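Local coordinates for protein DNA ligase (Aquifex aeolicus, PDB 3QWU) that probably joins nucleic acid strands by ATP-dependent nucleotidyl transfer, and binds adenosine and calcium, at residues L30-D35 with R41-F46; P74-E79 with E172-I177; E334-K339 with R345-K350. One frame throughout, in Å; residues are numbered along the deposited sequence.

Contact 1 of 3, residues L30-D35 with R41-F46; sequences LRFNDD and RGTAIF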
loop_
_atom_site.group_PDB
_atom_site.type_symbol
_atom_site.label_atom_id
_atom_site.label_comp_id
_atom_site.label_asym_id
_atom_site.label_seq_id
_atom_site.Cartn_x
_atom_site.Cartn_y
_atom_site.Cartn_z
ATOM N N LEU A 30 20.543 -7.752 -26.830
ATOM C CA LEU A 30 20.707 -7.249 -25.464
ATOM C C LEU A 30 19.464 -6.458 -25.102
ATOM O O LEU A 30 18.944 -5.711 -25.938
ATOM C CB LEU A 30 21.952 -6.384 -25.368
ATOM C CG LEU A 30 23.278 -7.141 -25.606
ATOM C CD1 LEU A 30 23.575 -7.418 -27.130
ATOM C CD2 LEU A 30 24.415 -6.399 -24.977
ATOM N N ARG A 31 18.973 -6.643 -23.874
ATOM C CA ARG A 31 17.704 -6.059 -23.431
ATOM C C ARG A 31 17.859 -5.288 -22.140
ATOM O O ARG A 31 18.347 -5.825 -21.148
ATOM C CB ARG A 31 16.691 -7.171 -23.193
ATOM C CG ARG A 31 15.325 -6.687 -22.736
ATOM C CD ARG A 31 14.376 -7.840 -22.559
ATOM N NE ARG A 31 14.638 -8.608 -21.340
ATOM C CZ ARG A 31 14.180 -8.315 -20.116
ATOM N NH1 ARG A 31 13.447 -7.246 -19.888
ATOM N NH2 ARG A 31 14.465 -9.107 -19.107
ATOM N N PHE A 32 17.430 -4.033 -22.147
ATOM C CA PHE A 32 17.454 -3.205 -20.933
ATOM C C PHE A 32 16.306 -3.574 -20.007
ATOM O O PHE A 32 15.138 -3.278 -20.285
ATOM C CB PHE A 32 17.425 -1.708 -21.278
ATOM C CG PHE A 32 18.790 -1.140 -21.512
ATOM C CD1 PHE A 32 19.360 -1.163 -22.766
ATOM C CD2 PHE A 32 19.529 -0.637 -20.455
ATOM C CE1 PHE A 32 20.649 -0.643 -22.964
ATOM C CE2 PHE A 32 20.833 -0.135 -20.628
ATOM C CZ PHE A 32 21.392 -0.128 -21.875
ATOM N N ASN A 33 16.640 -4.232 -18.904
ATOM C CA ASN A 33 15.633 -4.745 -17.987
ATOM C C ASN A 33 15.074 -3.643 -17.098
ATOM O O ASN A 33 13.927 -3.699 -16.687
ATOM C CB ASN A 33 16.230 -5.853 -17.123
ATOM C CG ASN A 33 15.210 -6.477 -16.207
ATOM O OD1 ASN A 33 14.372 -7.254 -16.648
ATOM N ND2 ASN A 33 15.271 -6.133 -14.914
ATOM N N ASP A 34 15.914 -2.655 -16.799
ATOM C CA ASP A 34 15.512 -1.453 -16.066
ATOM C C ASP A 34 16.070 -0.228 -16.745
ATOM O O ASP A 34 16.954 -0.335 -17.606
ATOM C CB ASP A 34 16.094 -1.472 -14.639
ATOM C CG ASP A 34 15.208 -2.205 -13.645
ATOM O OD1 ASP A 34 13.953 -2.179 -13.780
ATOM O OD2 ASP A 34 15.791 -2.815 -12.715
ATOM N N ASP A 35 15.580 0.933 -16.318
ATOM C CA ASP A 35 16.213 2.202 -16.634
ATOM C C ASP A 35 17.645 2.149 -16.163
ATOM O O ASP A 35 17.958 1.564 -15.126
ATOM C CB ASP A 35 15.514 3.363 -15.940
ATOM C CG ASP A 35 14.104 3.588 -16.435
ATOM O OD1 ASP A 35 13.795 3.237 -17.588
ATOM O OD2 ASP A 35 13.281 4.109 -15.657
ATOM N N ARG A 41 14.271 1.573 -19.971
ATOM C CA ARG A 41 13.860 0.155 -19.941
ATOM C C ARG A 41 13.126 -0.268 -21.214
ATOM O O ARG A 41 12.301 0.449 -21.714
ATOM C CB ARG A 41 12.942 -0.068 -18.721
ATOM C CG ARG A 41 12.114 -1.334 -18.742
ATOM C CD ARG A 41 11.432 -1.638 -17.401
ATOM N NE ARG A 41 10.724 -2.922 -17.490
ATOM C CZ ARG A 41 9.452 -3.084 -17.872
ATOM N NH1 ARG A 41 8.683 -2.030 -18.191
ATOM N NH2 ARG A 41 8.932 -4.315 -17.931
ATOM N N GLY A 42 13.415 -1.453 -21.717
ATOM C CA GLY A 42 12.775 -1.936 -22.922
ATOM C C GLY A 42 13.651 -1.747 -24.139
ATOM O O GLY A 42 13.371 -2.294 -25.206
ATOM N N THR A 43 14.711 -0.970 -23.977
ATOM C CA THR A 43 15.658 -0.740 -25.047
ATOM C C THR A 43 16.293 -2.067 -25.401
ATOM O O THR A 43 16.664 -2.834 -24.511
ATOM C CB THR A 43 16.691 0.321 -24.621
ATOM O OG1 THR A 43 15.987 1.558 -24.420
ATOM C CG2 THR A 43 17.820 0.495 -25.647
ATOM N N ALA A 44 16.343 -2.341 -26.700
ATOM C CA ALA A 44 16.761 -3.626 -27.248
ATOM C C ALA A 44 17.840 -3.310 -28.228
ATOM O O ALA A 44 17.597 -2.542 -29.147
ATOM C CB ALA A 44 15.635 -4.274 -27.978
ATOM N N ILE A 45 19.019 -3.890 -28.023
ATOM C CA ILE A 45 20.165 -3.679 -28.903
ATOM C C ILE A 45 20.326 -4.915 -29.778
ATOM O O ILE A 45 20.660 -5.988 -29.272
ATOM C CB ILE A 45 21.499 -3.458 -28.119
ATOM C CG1 ILE A 45 21.345 -2.290 -27.133
ATOM C CG2 ILE A 45 22.682 -3.217 -29.102
ATOM C CD1 ILE A 45 22.433 -2.190 -26.072
ATOM N N PHE A 46 20.104 -4.747 -31.084
ATOM C CA PHE A 46 20.336 -5.788 -32.048
ATOM C C PHE A 46 21.612 -5.483 -32.785
ATOM O O PHE A 46 22.090 -4.362 -32.760
ATOM C CB PHE A 46 19.168 -5.850 -33.018
ATOM C CG PHE A 46 17.871 -6.277 -32.375
ATOM C CD1 PHE A 46 17.534 -7.628 -32.290
ATOM C CD2 PHE A 46 16.995 -5.332 -31.856
ATOM C CE1 PHE A 46 16.327 -8.045 -31.721
ATOM C CE2 PHE A 46 15.776 -5.733 -31.283
ATOM C CZ PHE A 46 15.450 -7.108 -31.210
#
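Leu30 and Ile45 form an antiparallel hydrogen-bonded pair, bonded both ways through Leu30 N to Ile45 O (3.0 Å) and Ile45 N to Leu30 O (2.8 Å). The pairing carries on into the loop: Phe32 N meets Thr43 O at 2.8 Å, and Gly42 N returns a bond to Phe32 O. Arg31 and Ala44 are the non-hydrogen-bonded pair between these links. The segments thus build a beta hairpin at the middle of a four-stranded antiparallel sheet, where strand 19-24 flanks 27-32 and strand 50-51 flanks 44-45. Phe32 and Thr43 lie side by side, with Phe32 CD1 3.6 Å from Thr43 CB, while Ile45 CD1 comes obliquely to CE1 of the same ring. Val10 of helix 7-15 touches both Leu30 and Ile45. Near the turn, Asp35 OD1 takes the backbone N of Arg41 at 2.9 Å in an almost straight bond (175°), and the other carboxylate oxygen, Asp35 OD2, is hydrogen-bonded to His56. With CG anti to the backbone N (chi1 163°) and the chain extended to NE, Arg41 runs past the carbonyl of Asn33, whose O lies 3.3 Å from Arg41 CD and near the guanidinium plane, at its edge.

Contact 2 of 3, residues P74-E79 with E172-I177; sequences PFWVEE and EKMELI. With ADN (adenosine), chain C.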
loop_
_atom_site.group_PDB
_atom_site.type_symbol
_atom_site.label_atom_id
_atom_site.label_comp_id
_atom_site.label_asym_id
_atom_site.label_seq_id
_atom_site.Cartn_x
_atom_site.Cartn_y
_atom_site.Cartn_z
ATOM N N PRO A 74 0.211 24.528 -28.315
ATOM C CA PRO A 74 -0.942 23.680 -28.495
ATOM C C PRO A 74 -0.587 22.215 -28.410
ATOM O O PRO A 74 0.594 21.826 -28.575
ATOM C CB PRO A 74 -1.376 23.979 -29.926
ATOM C CG PRO A 74 -0.826 25.322 -30.236
ATOM C CD PRO A 74 0.448 25.407 -29.481
ATOM N N PHE A 75 -1.602 21.394 -28.163
ATOM C CA PHE A 75 -1.363 19.998 -27.989
ATOM C C PHE A 75 -2.491 19.161 -28.539
ATOM O O PHE A 75 -3.681 19.507 -28.456
ATOM C CB PHE A 75 -1.090 19.652 -26.502
ATOM C CG PHE A 75 -2.102 20.195 -25.586
ATOM C CD1 PHE A 75 -3.231 19.460 -25.278
ATOM C CD2 PHE A 75 -1.969 21.479 -25.071
ATOM C CE1 PHE A 75 -4.196 19.977 -24.447
ATOM C CE2 PHE A 75 -2.931 22.005 -24.281
ATOM C CZ PHE A 75 -4.062 21.244 -23.941
ATOM N N TRP A 76 -2.090 18.031 -29.084
ATOM C CA TRP A 76 -3.022 17.046 -29.573
ATOM C C TRP A 76 -3.492 16.131 -28.413
ATOM O O TRP A 76 -2.703 15.725 -27.562
ATOM C CB TRP A 76 -2.347 16.215 -30.672
ATOM C CG TRP A 76 -2.126 16.959 -31.967
ATOM C CD1 TRP A 76 -0.996 17.592 -32.364
ATOM C CD2 TRP A 76 -3.068 17.123 -33.023
ATOM N NE1 TRP A 76 -1.155 18.124 -33.608
ATOM C CE2 TRP A 76 -2.423 17.858 -34.042
ATOM C CE3 TRP A 76 -4.393 16.708 -33.218
ATOM C CZ2 TRP A 76 -3.054 18.199 -35.228
ATOM C CZ3 TRP A 76 -5.020 17.039 -34.417
ATOM C CH2 TRP A 76 -4.352 17.793 -35.396
ATOM N N VAL A 77 -4.767 15.802 -28.431
ATOM C CA VAL A 77 -5.372 14.940 -27.425
ATOM C C VAL A 77 -5.743 13.670 -28.094
ATOM O O VAL A 77 -6.440 13.680 -29.082
ATOM C CB VAL A 77 -6.552 15.626 -26.819
ATOM C CG1 VAL A 77 -7.305 14.714 -25.878
ATOM C CG2 VAL A 77 -6.035 16.885 -26.055
ATOM N N GLU A 78 -5.179 12.581 -27.605
ATOM C CA GLU A 78 -5.401 11.224 -28.127
ATOM C C GLU A 78 -6.006 10.305 -27.054
ATOM O O GLU A 78 -5.755 10.502 -25.891
ATOM C CB GLU A 78 -4.078 10.599 -28.573
ATOM C CG GLU A 78 -3.531 11.250 -29.770
ATOM C CD GLU A 78 -2.295 10.554 -30.301
ATOM O OE1 GLU A 78 -1.620 9.801 -29.560
ATOM O OE2 GLU A 78 -2.027 10.758 -31.488
ATOM N N GLU A 79 -6.767 9.291 -27.465
ATOM C CA GLU A 79 -7.316 8.331 -26.526
ATOM C C GLU A 79 -6.199 7.424 -26.021
ATOM O O GLU A 79 -5.365 6.967 -26.792
ATOM C CB GLU A 79 -8.410 7.455 -27.132
ATOM C CG GLU A 79 -8.914 6.398 -26.091
ATOM C CD GLU A 79 -9.936 5.387 -26.641
ATOM O OE1 GLU A 79 -10.223 5.442 -27.843
ATOM O OE2 GLU A 79 -10.451 4.546 -25.869
ATOM N N GLU A 172 3.470 14.083 -39.350
ATOM C CA GLU A 172 4.141 12.952 -39.980
ATOM C C GLU A 172 3.432 11.675 -39.635
ATOM O O GLU A 172 3.295 10.796 -40.471
ATOM C CB GLU A 172 5.559 12.768 -39.461
ATOM C CG GLU A 172 6.655 13.673 -40.056
ATOM C CD GLU A 172 8.042 13.383 -39.414
ATOM O OE1 GLU A 172 8.789 12.601 -40.077
ATOM O OE2 GLU A 172 8.349 13.880 -38.269
ATOM N N LYS A 173 3.028 11.555 -38.373
ATOM C CA LYS A 173 2.343 10.356 -37.901
ATOM C C LYS A 173 0.990 10.258 -38.608
ATOM O O LYS A 173 0.693 9.251 -39.218
ATOM C CB LYS A 173 2.207 10.408 -36.370
ATOM C CG LYS A 173 1.202 9.499 -35.734
ATOM C CD LYS A 173 1.419 9.374 -34.202
ATOM C CE LYS A 173 0.611 10.421 -33.340
ATOM N NZ LYS A 173 1.135 10.672 -31.900
ATOM N N MET A 174 0.191 11.315 -38.554
ATOM C CA MET A 174 -1.127 11.277 -39.169
ATOM C C MET A 174 -1.037 10.998 -40.686
ATOM O O MET A 174 -1.869 10.294 -41.207
ATOM C CB MET A 174 -1.970 12.509 -38.787
ATOM C CG MET A 174 -2.328 12.485 -37.284
ATOM S SD MET A 174 -3.144 13.911 -36.438
ATOM C CE MET A 174 -4.679 14.118 -37.401
ATOM N N GLU A 175 0.033 11.428 -41.358
ATOM C CA GLU A 175 0.210 11.131 -42.791
ATOM C C GLU A 175 0.519 9.656 -43.062
ATOM O O GLU A 175 -0.064 9.072 -43.987
ATOM C CB GLU A 175 1.287 12.021 -43.416
ATOM C CG GLU A 175 0.717 13.342 -43.971
ATOM C CD GLU A 175 1.664 14.547 -43.825
ATOM O OE1 GLU A 175 2.905 14.361 -43.907
ATOM O OE2 GLU A 175 1.156 15.691 -43.640
ATOM N N LEU A 176 1.410 9.046 -42.282
ATOM C CA LEU A 176 1.685 7.628 -42.475
ATOM C C LEU A 176 0.461 6.750 -42.240
ATOM O O LEU A 176 0.256 5.773 -42.948
ATOM C CB LEU A 176 2.829 7.151 -41.620
ATOM C CG LEU A 176 4.174 7.716 -42.053
ATOM C CD1 LEU A 176 5.160 7.619 -40.880
ATOM C CD2 LEU A 176 4.776 7.051 -43.389
ATOM N N ILE A 177 -0.338 7.083 -41.234
ATOM C CA ILE A 177 -1.519 6.302 -40.882
ATOM C C ILE A 177 -2.571 6.431 -41.966
ATOM O O ILE A 177 -3.228 5.450 -42.324
ATOM C CB ILE A 177 -2.118 6.793 -39.578
ATOM C CG1 ILE A 177 -1.165 6.507 -38.411
ATOM C CG2 ILE A 177 -3.472 6.154 -39.312
ATOM C CD1 ILE A 177 -1.570 7.236 -37.076
HETATM O "O5'" ADN C . 2.694 4.979 -20.341
HETATM C "C5'" ADN C . 1.450 5.151 -21.023
HETATM C "C4'" ADN C . 1.092 3.868 -21.762
HETATM O "O4'" ADN C . -0.261 3.924 -22.310
HETATM C "C3'" ADN C . 2.019 3.651 -22.950
HETATM O "O3'" ADN C . 3.204 2.913 -22.663
HETATM C "C2'" ADN C . 1.136 2.957 -23.982
HETATM O "O2'" ADN C . 1.384 1.561 -24.004
HETATM C "C1'" ADN C . -0.310 3.221 -23.569
HETATM N N9 ADN C . -1.063 4.051 -24.523
HETATM C C8 ADN C . -2.357 3.826 -24.852
HETATM N N7 ADN C . -2.823 4.733 -25.743
HETATM C C5 ADN C . -1.785 5.583 -25.957
HETATM C C6 ADN C . -1.611 6.797 -26.759
HETATM N N6 ADN C . -2.672 7.221 -27.502
HETATM N N1 ADN C . -0.382 7.400 -26.770
HETATM C C2 ADN C . 0.639 6.927 -25.998
HETATM N N3 ADN C . 0.528 5.825 -25.203
HETATM C C4 ADN C . -0.630 5.130 -25.165
#
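Glu78 and Lys173 approach from opposite directions and meet in a salt bridge, Lys173 NZ lying 3.2 Å from Glu78 OE2, a weak bond by its geometry. The contact sets helix 170-180 against strand 75-80 of the mixed sheet in the nucleotidyltransferase core, a domain of the ATP-grasp clan, and forms part of the adenosine pocket. Its buried, crowded part is this charged pair. The extended chain of Glu78 carries its carboxylate toward the helix; OE1 forms a salt bridge with Lys219, and OE2 also accepts from Gln170. On the other side, the amine of Lys173 is shared by Phe157 O, Asp158 and Gln170. Lys173 and Lys219 thus converge on one carboxylate, whose negative charge probably lets the two amines lie close.

The looser part lies toward the partly exposed side, where Trp76 and Met174 make a Met-aromatic contact. Met174 SD stands over one face of the indole, 4.2 Å from the centroid of the six-membered ring and 13° off its normal. The bend at chi3 (58°) keeps the Met174 CE methyl by the ring as well, 4.2 Å from Trp76 CZ3. Arg190 of strand 187-191 also touches the indole.

At the far end of the strand, the exocyclic amine of the adenine is held by backbone and side chain: adenosine N6 donates to Glu79 O at 2.8 Å and, weakly, to the carboxylate oxygen Glu78 OE1 at 3.5 Å.

Contact 3 of 3, residues E334-K339 with R345-K350; sequences ERRLEK and RLEFDK
Strands 334-339 and 345-350 run antiparallel, their axes 4.6 Å apart at closest approach, and a classic beta bulge shifts the register where Arg335 N and Arg336 N both donate to Glu347 O, at 3.0 and 3.3 Å, from the same face of its carbonyl plane. The bulge turns the side chain of Arg335 toward the partner strand, where NH1 forms a salt bridge with Asp349 OD2 (2.6 Å) on its syn lone pair, in the guanidinium plane; OD1 is taken by Thr305. Arg336 makes two salt bridges. Bent at chi3 (67°), it presents NE and NH2 side-on to Glu338 OE1, while NH1 reaches Glu347 OE2 (2.6 Å) from above the carboxylate, whose plane stands 84° from the guanidinium. An alanine in place of Arg336 would remove both bridges and is likely to leave the carboxylates of Glu338 and Glu347 without their shared cation and freer to turn. On the other face, Leu337 CD1 packs 4.1 Å from Leu346 CD1, with Leu337 against Ala316 of helix 313-325. This C-terminal hairpin therefore has a largely apolar helix-facing side and a charged side, where Arg345 pairs with Glu340 and Glu137 and the Arg336 guanidinium would be expected to offset the charges of Glu338 and Glu347.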
loop_
_atom_site.group_PDB
_atom_site.type_symbol
_atom_site.label_atom_id
_atom_site.label_comp_id
_atom_site.label_asym_id
_atom_site.label_seq_id
_atom_site.Cartn_x
_atom_site.Cartn_y
_atom_site.Cartn_z
ATOM N N GLU A 334 -1.039 -24.179 -17.672
ATOM C CA GLU A 334 -1.815 -24.375 -18.884
ATOM C C GLU A 334 -3.092 -25.115 -18.566
ATOM O O GLU A 334 -3.044 -26.080 -17.845
ATOM C CB GLU A 334 -0.983 -25.213 -19.889
ATOM C CG GLU A 334 -1.705 -25.534 -21.215
ATOM C CD GLU A 334 -0.910 -26.459 -22.143
ATOM O OE1 GLU A 334 0.274 -26.164 -22.417
ATOM O OE2 GLU A 334 -1.484 -27.466 -22.625
ATOM N N ARG A 335 -4.222 -24.698 -19.120
ATOM C CA ARG A 335 -5.445 -25.527 -19.065
ATOM C C ARG A 335 -5.691 -26.217 -20.397
ATOM O O ARG A 335 -5.790 -27.430 -20.444
ATOM C CB ARG A 335 -6.682 -24.718 -18.711
ATOM C CG ARG A 335 -6.535 -23.801 -17.523
ATOM C CD ARG A 335 -7.680 -22.773 -17.487
ATOM N NE ARG A 335 -8.977 -23.354 -17.161
ATOM C CZ ARG A 335 -9.447 -23.548 -15.927
ATOM N NH1 ARG A 335 -8.743 -23.219 -14.834
ATOM N NH2 ARG A 335 -10.648 -24.098 -15.787
ATOM N N ARG A 336 -5.764 -25.442 -21.475
ATOM C CA ARG A 336 -6.122 -25.954 -22.816
ATOM C C ARG A 336 -5.175 -25.430 -23.919
ATOM O O ARG A 336 -4.885 -24.225 -23.973
ATOM C CB ARG A 336 -7.555 -25.525 -23.189
ATOM C CG ARG A 336 -8.657 -26.508 -22.879
ATOM C CD ARG A 336 -10.039 -26.011 -23.374
ATOM N NE ARG A 336 -10.109 -25.954 -24.839
ATOM C CZ ARG A 336 -10.384 -24.864 -25.575
ATOM N NH1 ARG A 336 -10.651 -23.679 -25.014
ATOM N NH2 ARG A 336 -10.416 -24.974 -26.907
ATOM N N LEU A 337 -4.697 -26.338 -24.773
ATOM C CA LEU A 337 -4.017 -25.994 -26.017
ATOM C C LEU A 337 -4.546 -26.908 -27.117
ATOM O O LEU A 337 -4.158 -28.062 -27.235
ATOM C CB LEU A 337 -2.499 -26.100 -25.876
ATOM C CG LEU A 337 -1.633 -25.539 -27.027
ATOM C CD1 LEU A 337 -1.998 -24.085 -27.496
ATOM C CD2 LEU A 337 -0.166 -25.605 -26.635
ATOM N N GLU A 338 -5.434 -26.353 -27.928
ATOM C CA GLU A 338 -6.253 -27.112 -28.866
ATOM C C GLU A 338 -6.394 -26.389 -30.220
ATOM O O GLU A 338 -6.669 -25.186 -30.260
ATOM C CB GLU A 338 -7.661 -27.204 -28.287
ATOM C CG GLU A 338 -8.080 -28.470 -27.606
ATOM C CD GLU A 338 -9.610 -28.510 -27.515
ATOM O OE1 GLU A 338 -10.225 -27.491 -27.084
ATOM O OE2 GLU A 338 -10.198 -29.535 -27.915
ATOM N N LYS A 339 -6.272 -27.111 -31.324
ATOM C CA LYS A 339 -6.700 -26.556 -32.596
ATOM C C LYS A 339 -8.134 -26.038 -32.501
ATOM O O LYS A 339 -8.971 -26.615 -31.826
ATOM C CB LYS A 339 -6.627 -27.588 -33.709
ATOM C CG LYS A 339 -6.545 -26.958 -35.080
ATOM C CD LYS A 339 -5.129 -26.508 -35.373
ATOM C CE LYS A 339 -5.034 -25.845 -36.734
ATOM N NZ LYS A 339 -5.686 -24.528 -36.659
ATOM N N ARG A 345 -5.967 -22.524 -29.916
ATOM C CA ARG A 345 -6.515 -21.791 -28.769
ATOM C C ARG A 345 -5.736 -22.092 -27.476
ATOM O O ARG A 345 -5.514 -23.263 -27.141
ATOM C CB ARG A 345 -7.989 -22.124 -28.573
ATOM C CG ARG A 345 -8.542 -21.725 -27.247
ATOM C CD ARG A 345 -8.564 -20.253 -27.093
ATOM N NE ARG A 345 -9.497 -19.654 -28.023
ATOM C CZ ARG A 345 -9.764 -18.364 -28.099
ATOM N NH1 ARG A 345 -9.140 -17.491 -27.316
ATOM N NH2 ARG A 345 -10.647 -17.940 -28.984
ATOM N N LEU A 346 -5.279 -21.049 -26.785
ATOM C CA LEU A 346 -4.614 -21.229 -25.488
ATOM C C LEU A 346 -5.452 -20.647 -24.359
ATOM O O LEU A 346 -5.955 -19.519 -24.454
ATOM C CB LEU A 346 -3.249 -20.582 -25.456
ATOM C CG LEU A 346 -2.475 -20.723 -24.141
ATOM C CD1 LEU A 346 -2.086 -22.181 -23.854
ATOM C CD2 LEU A 346 -1.259 -19.847 -24.235
ATOM N N GLU A 347 -5.599 -21.426 -23.293
ATOM C CA GLU A 347 -6.206 -20.937 -22.057
ATOM C C GLU A 347 -5.246 -21.253 -20.956
ATOM O O GLU A 347 -4.743 -22.359 -20.897
ATOM C CB GLU A 347 -7.530 -21.655 -21.733
ATOM C CG GLU A 347 -8.684 -21.412 -22.684
ATOM C CD GLU A 347 -10.005 -21.963 -22.150
ATOM O OE1 GLU A 347 -10.138 -22.203 -20.928
ATOM O OE2 GLU A 347 -10.928 -22.146 -22.974
ATOM N N PHE A 348 -5.006 -20.314 -20.055
ATOM C CA PHE A 348 -4.094 -20.599 -18.960
ATOM C C PHE A 348 -4.402 -19.782 -17.722
ATOM O O PHE A 348 -5.074 -18.748 -17.786
ATOM C CB PHE A 348 -2.625 -20.424 -19.403
ATOM C CG PHE A 348 -2.220 -19.003 -19.631
ATOM C CD1 PHE A 348 -2.361 -18.415 -20.880
ATOM C CD2 PHE A 348 -1.649 -18.245 -18.594
ATOM C CE1 PHE A 348 -1.972 -17.074 -21.094
ATOM C CE2 PHE A 348 -1.257 -16.917 -18.804
ATOM C CZ PHE A 348 -1.435 -16.322 -20.036
ATOM N N ASP A 349 -3.886 -20.277 -16.598
ATOM C CA ASP A 349 -4.096 -19.670 -15.324
ATOM C C ASP A 349 -2.827 -18.982 -14.795
ATOM O O ASP A 349 -1.724 -19.530 -14.919
ATOM C CB ASP A 349 -4.571 -20.753 -14.357
ATOM C CG ASP A 349 -6.001 -21.251 -14.673
ATOM O OD1 ASP A 349 -6.763 -20.574 -15.433
ATOM O OD2 ASP A 349 -6.388 -22.312 -14.113
ATOM N N LYS A 350 -2.975 -17.765 -14.265
ATOM C CA LYS A 350 -1.979 -17.202 -13.358
ATOM C C LYS A 350 -2.544 -17.456 -11.941
ATOM O O LYS A 350 -3.598 -16.923 -11.577
ATOM C CB LYS A 350 -1.715 -15.692 -13.613
ATOM C CG LYS A 350 -0.994 -15.362 -14.954
ATOM C CD LYS A 350 -0.979 -13.838 -15.340
ATOM C CE LYS A 350 -0.936 -13.677 -16.909
ATOM N NZ LYS A 350 -0.424 -12.378 -17.428
#

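In the fold
The three contacts follow one another along the chain and do not touch. Contact 2 belongs directly to the adenosine pocket, supplying Glu78 and Glu79, whereas contact 1 approaches it from the N-terminal part: the side chain of Arg41 is about 9 Å from the bound adenosine. The centres of contacts 1 and 2 are about 27 Å apart, and their nearest atoms about 18 Å. Contact 3, in the C-terminal region, lies away from the annotated sites and on the opposite side of the chain's centre from contact 2, with about 38 Å between centres. It comes nearer to contact 1, at about 12 Å between nearest atoms.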